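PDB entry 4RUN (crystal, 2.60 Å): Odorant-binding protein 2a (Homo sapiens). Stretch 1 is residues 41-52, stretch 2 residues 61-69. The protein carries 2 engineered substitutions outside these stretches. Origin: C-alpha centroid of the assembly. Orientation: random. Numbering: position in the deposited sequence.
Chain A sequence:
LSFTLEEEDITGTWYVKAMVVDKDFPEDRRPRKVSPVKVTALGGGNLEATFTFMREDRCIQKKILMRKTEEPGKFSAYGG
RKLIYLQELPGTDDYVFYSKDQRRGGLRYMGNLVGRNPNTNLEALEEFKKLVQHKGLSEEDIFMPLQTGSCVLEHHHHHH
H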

# COMPACT_ATOMS: atom_id res chain seq x y z
N ALA A 41 5.03 -11.36 -11.38
CA ALA A 41 6.14 -10.86 -12.23
C ALA A 41 5.77 -10.98 -13.71
O ALA A 41 5.04 -11.89 -14.10
CB ALA A 41 7.41 -11.64 -11.94
N LEU A 42 6.29 -10.06 -14.52
CA LEU A 42 5.99 -10.02 -15.95
C LEU A 42 7.26 -10.09 -16.80
O LEU A 42 7.25 -9.73 -17.98
CB LEU A 42 5.20 -8.75 -16.28
CG LEU A 42 3.93 -8.52 -15.47
CD1 LEU A 42 3.36 -7.13 -15.75
CD2 LEU A 42 2.90 -9.60 -15.76
N GLY A 43 8.36 -10.55 -16.20
CA GLY A 43 9.64 -10.56 -16.89
C GLY A 43 10.28 -9.18 -16.93
O GLY A 43 9.59 -8.16 -16.93
N GLY A 44 11.61 -9.17 -16.99
CA GLY A 44 12.39 -7.94 -16.95
C GLY A 44 12.33 -7.22 -15.61
O GLY A 44 12.61 -6.02 -15.54
N GLY A 45 11.95 -7.95 -14.56
CA GLY A 45 11.82 -7.36 -13.22
C GLY A 45 10.49 -6.67 -12.97
O GLY A 45 10.13 -6.42 -11.82
N ASN A 46 9.75 -6.35 -14.04
CA ASN A 46 8.48 -5.63 -13.92
C ASN A 46 7.42 -6.47 -13.25
O ASN A 46 7.35 -7.69 -13.45
CB ASN A 46 7.96 -5.19 -15.30
CG ASN A 46 8.87 -4.20 -15.98
OD1 ASN A 46 10.09 -4.23 -15.78
ND2 ASN A 46 8.30 -3.33 -16.80
N LEU A 47 6.58 -5.80 -12.47
CA LEU A 47 5.58 -6.47 -11.67
C LEU A 47 4.19 -5.93 -11.93
O LEU A 47 4.00 -4.94 -12.63
CB LEU A 47 5.91 -6.31 -10.19
CG LEU A 47 7.28 -6.81 -9.73
CD1 LEU A 47 7.45 -6.54 -8.25
CD2 LEU A 47 7.47 -8.29 -10.06
N GLU A 48 3.22 -6.62 -11.35
CA GLU A 48 1.85 -6.22 -11.45
C GLU A 48 1.18 -6.61 -10.16
O GLU A 48 1.31 -7.74 -9.71
CB GLU A 48 1.21 -6.96 -12.60
CG GLU A 48 -0.24 -6.63 -12.83
CD GLU A 48 -0.79 -7.50 -13.92
OE1 GLU A 48 -0.93 -8.72 -13.68
OE2 GLU A 48 -1.03 -6.98 -15.02
N ALA A 49 0.47 -5.64 -9.58
CA ALA A 49 -0.28 -5.87 -8.36
C ALA A 49 -1.76 -5.77 -8.69
O ALA A 49 -2.17 -4.84 -9.37
CB ALA A 49 0.11 -4.84 -7.31
N THR A 50 -2.55 -6.71 -8.18
CA THR A 50 -4.00 -6.72 -8.40
C THR A 50 -4.71 -6.80 -7.06
O THR A 50 -4.32 -7.59 -6.20
CB THR A 50 -4.46 -7.90 -9.30
OG1 THR A 50 -3.91 -9.14 -8.84
CG2 THR A 50 -4.01 -7.67 -10.72
N PHE A 51 -5.71 -5.96 -6.86
CA PHE A 51 -6.49 -5.95 -5.62
C PHE A 51 -7.78 -5.16 -5.81
O PHE A 51 -7.98 -4.49 -6.82
CB PHE A 51 -5.70 -5.33 -4.47
CG PHE A 51 -5.27 -3.93 -4.72
CD1 PHE A 51 -4.08 -3.66 -5.39
CD2 PHE A 51 -6.05 -2.86 -4.30
CE1 PHE A 51 -3.68 -2.36 -5.63
CE2 PHE A 51 -5.66 -1.55 -4.54
CZ PHE A 51 -4.47 -1.30 -5.21
N THR A 52 -8.66 -5.27 -4.81
CA THR A 52 -9.90 -4.52 -4.80
C THR A 52 -10.07 -3.88 -3.44
O THR A 52 -9.47 -4.32 -2.46
CB THR A 52 -11.11 -5.42 -5.09
OG1 THR A 52 -11.29 -6.37 -4.04
CG2 THR A 52 -10.91 -6.17 -6.39
N GLN A 61 -11.64 -1.75 -8.44
CA GLN A 61 -10.70 -2.74 -8.91
C GLN A 61 -9.46 -2.05 -9.40
O GLN A 61 -9.55 -1.06 -10.11
CB GLN A 61 -11.36 -3.46 -10.08
CG GLN A 61 -10.69 -4.74 -10.50
CD GLN A 61 -11.70 -5.85 -10.73
OE1 GLN A 61 -12.75 -5.63 -11.32
NE2 GLN A 61 -11.38 -7.05 -10.25
N LYS A 62 -8.29 -2.59 -9.03
CA LYS A 62 -7.01 -2.02 -9.41
C LYS A 62 -6.12 -3.11 -9.96
O LYS A 62 -6.21 -4.27 -9.56
CB LYS A 62 -6.33 -1.36 -8.22
CG LYS A 62 -6.98 -0.06 -7.75
CD LYS A 62 -6.65 1.10 -8.68
CE LYS A 62 -7.62 2.25 -8.49
NZ LYS A 62 -7.40 3.37 -9.45
N LYS A 63 -5.27 -2.73 -10.89
CA LYS A 63 -4.33 -3.63 -11.54
C LYS A 63 -3.20 -2.75 -12.00
O LYS A 63 -3.33 -2.02 -12.99
CB LYS A 63 -4.99 -4.35 -12.72
CG LYS A 63 -4.09 -5.31 -13.49
CD LYS A 63 -4.92 -6.16 -14.44
CE LYS A 63 -4.06 -7.11 -15.26
NZ LYS A 63 -4.87 -7.96 -16.17
N ILE A 64 -2.09 -2.79 -11.27
CA ILE A 64 -1.07 -1.78 -11.41
C ILE A 64 0.22 -2.37 -11.92
O ILE A 64 0.82 -3.22 -11.28
CB ILE A 64 -0.78 -1.10 -10.07
CG1 ILE A 64 -2.06 -0.46 -9.54
CG2 ILE A 64 0.33 -0.06 -10.23
CD1 ILE A 64 -1.91 0.18 -8.18
N LEU A 65 0.64 -1.89 -13.08
CA LEU A 65 1.95 -2.18 -13.61
C LEU A 65 2.99 -1.41 -12.80
O LEU A 65 2.93 -0.17 -12.74
CB LEU A 65 1.99 -1.79 -15.08
CG LEU A 65 3.30 -1.97 -15.84
CD1 LEU A 65 3.86 -3.37 -15.65
CD2 LEU A 65 3.11 -1.64 -17.31
N MET A 66 3.92 -2.14 -12.19
CA MET A 66 5.00 -1.59 -11.38
C MET A 66 6.32 -1.86 -12.09
O MET A 66 6.78 -3.00 -12.14
CB MET A 66 5.04 -2.24 -10.01
CG MET A 66 3.80 -2.01 -9.17
SD MET A 66 3.69 -2.99 -7.66
CE MET A 66 5.34 -2.77 -7.02
N ARG A 67 6.93 -0.82 -12.62
CA ARG A 67 8.14 -1.01 -13.41
C ARG A 67 9.40 -0.99 -12.54
O ARG A 67 9.48 -0.28 -11.54
CB ARG A 67 8.23 0.04 -14.53
CG ARG A 67 7.02 0.06 -15.44
CD ARG A 67 7.42 0.15 -16.91
NE ARG A 67 6.29 0.48 -17.78
CZ ARG A 67 6.15 0.09 -19.05
NH1 ARG A 67 7.06 -0.70 -19.63
NH2 ARG A 67 5.08 0.46 -19.74
N LYS A 68 10.37 -1.79 -12.95
CA LYS A 68 11.68 -1.87 -12.30
C LYS A 68 12.33 -0.48 -12.29
O LYS A 68 12.00 0.38 -13.11
CB LYS A 68 12.54 -2.84 -13.11
CG LYS A 68 13.89 -3.24 -12.52
CD LYS A 68 14.93 -3.43 -13.63
CE LYS A 68 16.01 -4.43 -13.25
NZ LYS A 68 16.54 -4.22 -11.87
N THR A 69 13.24 -0.25 -11.34
CA THR A 69 14.14 0.90 -11.40
C THR A 69 15.54 0.44 -11.03
O THR A 69 15.75 -0.73 -10.70
CB THR A 69 13.74 2.04 -10.44
OG1 THR A 69 14.00 1.64 -9.09
CG2 THR A 69 12.27 2.41 -10.62

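The two stretches meet as neighbouring antiparallel β-strands, joined by a regular ladder of backbone hydrogen bonds and packed through side chains on both faces of the sheet. Their N-to-C directions differ by 159°, and about 790 Å² of surface is buried between them.

The ladder has three hydrogen-bonded pairs, each closed by two bonds. Leu-47 N donates to Met-66 O and Met-66 N to Leu-47 O, both at 2.8 Å and nearly linear. Ala-49 N reaches Ile-64 O at 3.0 Å, and Ile-64 N returns to Ala-49 O at 2.8 Å. In the third pair, Phe-51 N lies 3.2 Å from Lys-62 O and Lys-62 N 2.9 Å from Phe-51 O. The intervening pairs lack such bonds, but their CA atoms approach carbonyl oxygens, as where Glu-48 CA stands 3.2 Å from Ile-64 O; these CA-H...O contacts supplement the ladder.

Because side chains alternate along a strand, the hydrogen-bonded pairs all share one face. Leu-47, Ala-49, Ile-64 and Met-66 are buried there, as suits apolar residues. The small methyl of Ala-49 leaves room for the long, flexible Met-66, whose SD lies 4.0 Å from Ala-49 CB. Farther along, the Phe-51 ring receives Lys-62 CB over one face, 3.8 Å from the ring centroid and 21° off its normal, a CH-π contact. Ile-64 CD1 sits at the ring edge, 4.0 Å from Phe-51 CE1. Lys-62 thus contributes its aliphatic portion to the ring, while its end leads away and its amine is hydrogen-bonded elsewhere in the structure.

The other face, carrying Glu-48, Thr-50, Thr-52, Gln-61, Lys-63 and Leu-65, is more polar. Lys-63, fully extended with all four chi angles t, passes its CG 3.6 Å from Thr-50 CG2, so a β-branched methyl meets an aliphatic chain. Its charge is near that of Glu-48, with Lys-63 NZ and Glu-48 OE2 4.1 Å apart: a favourable proximity of opposite charges, but not a salt bridge. Leu-65 CD1 meets Leu-42 CD1 at 3.8 Å, a small apolar contact beyond the strand pairing.

At the Leu-47/Met-66 end of the ladder, a type I' turn from Gly-43 to Asn-46 reverses the chain of the first stretch, and Leu-42 N donates to Asn-46 O at 2.8 Å. Positive phi angles favour glycine at Gly-43, Gly-44 and Gly-45. At Gly-45 the case is strongest: a CB would jam against the preceding carbonyl and come tight against Lys-68 CG.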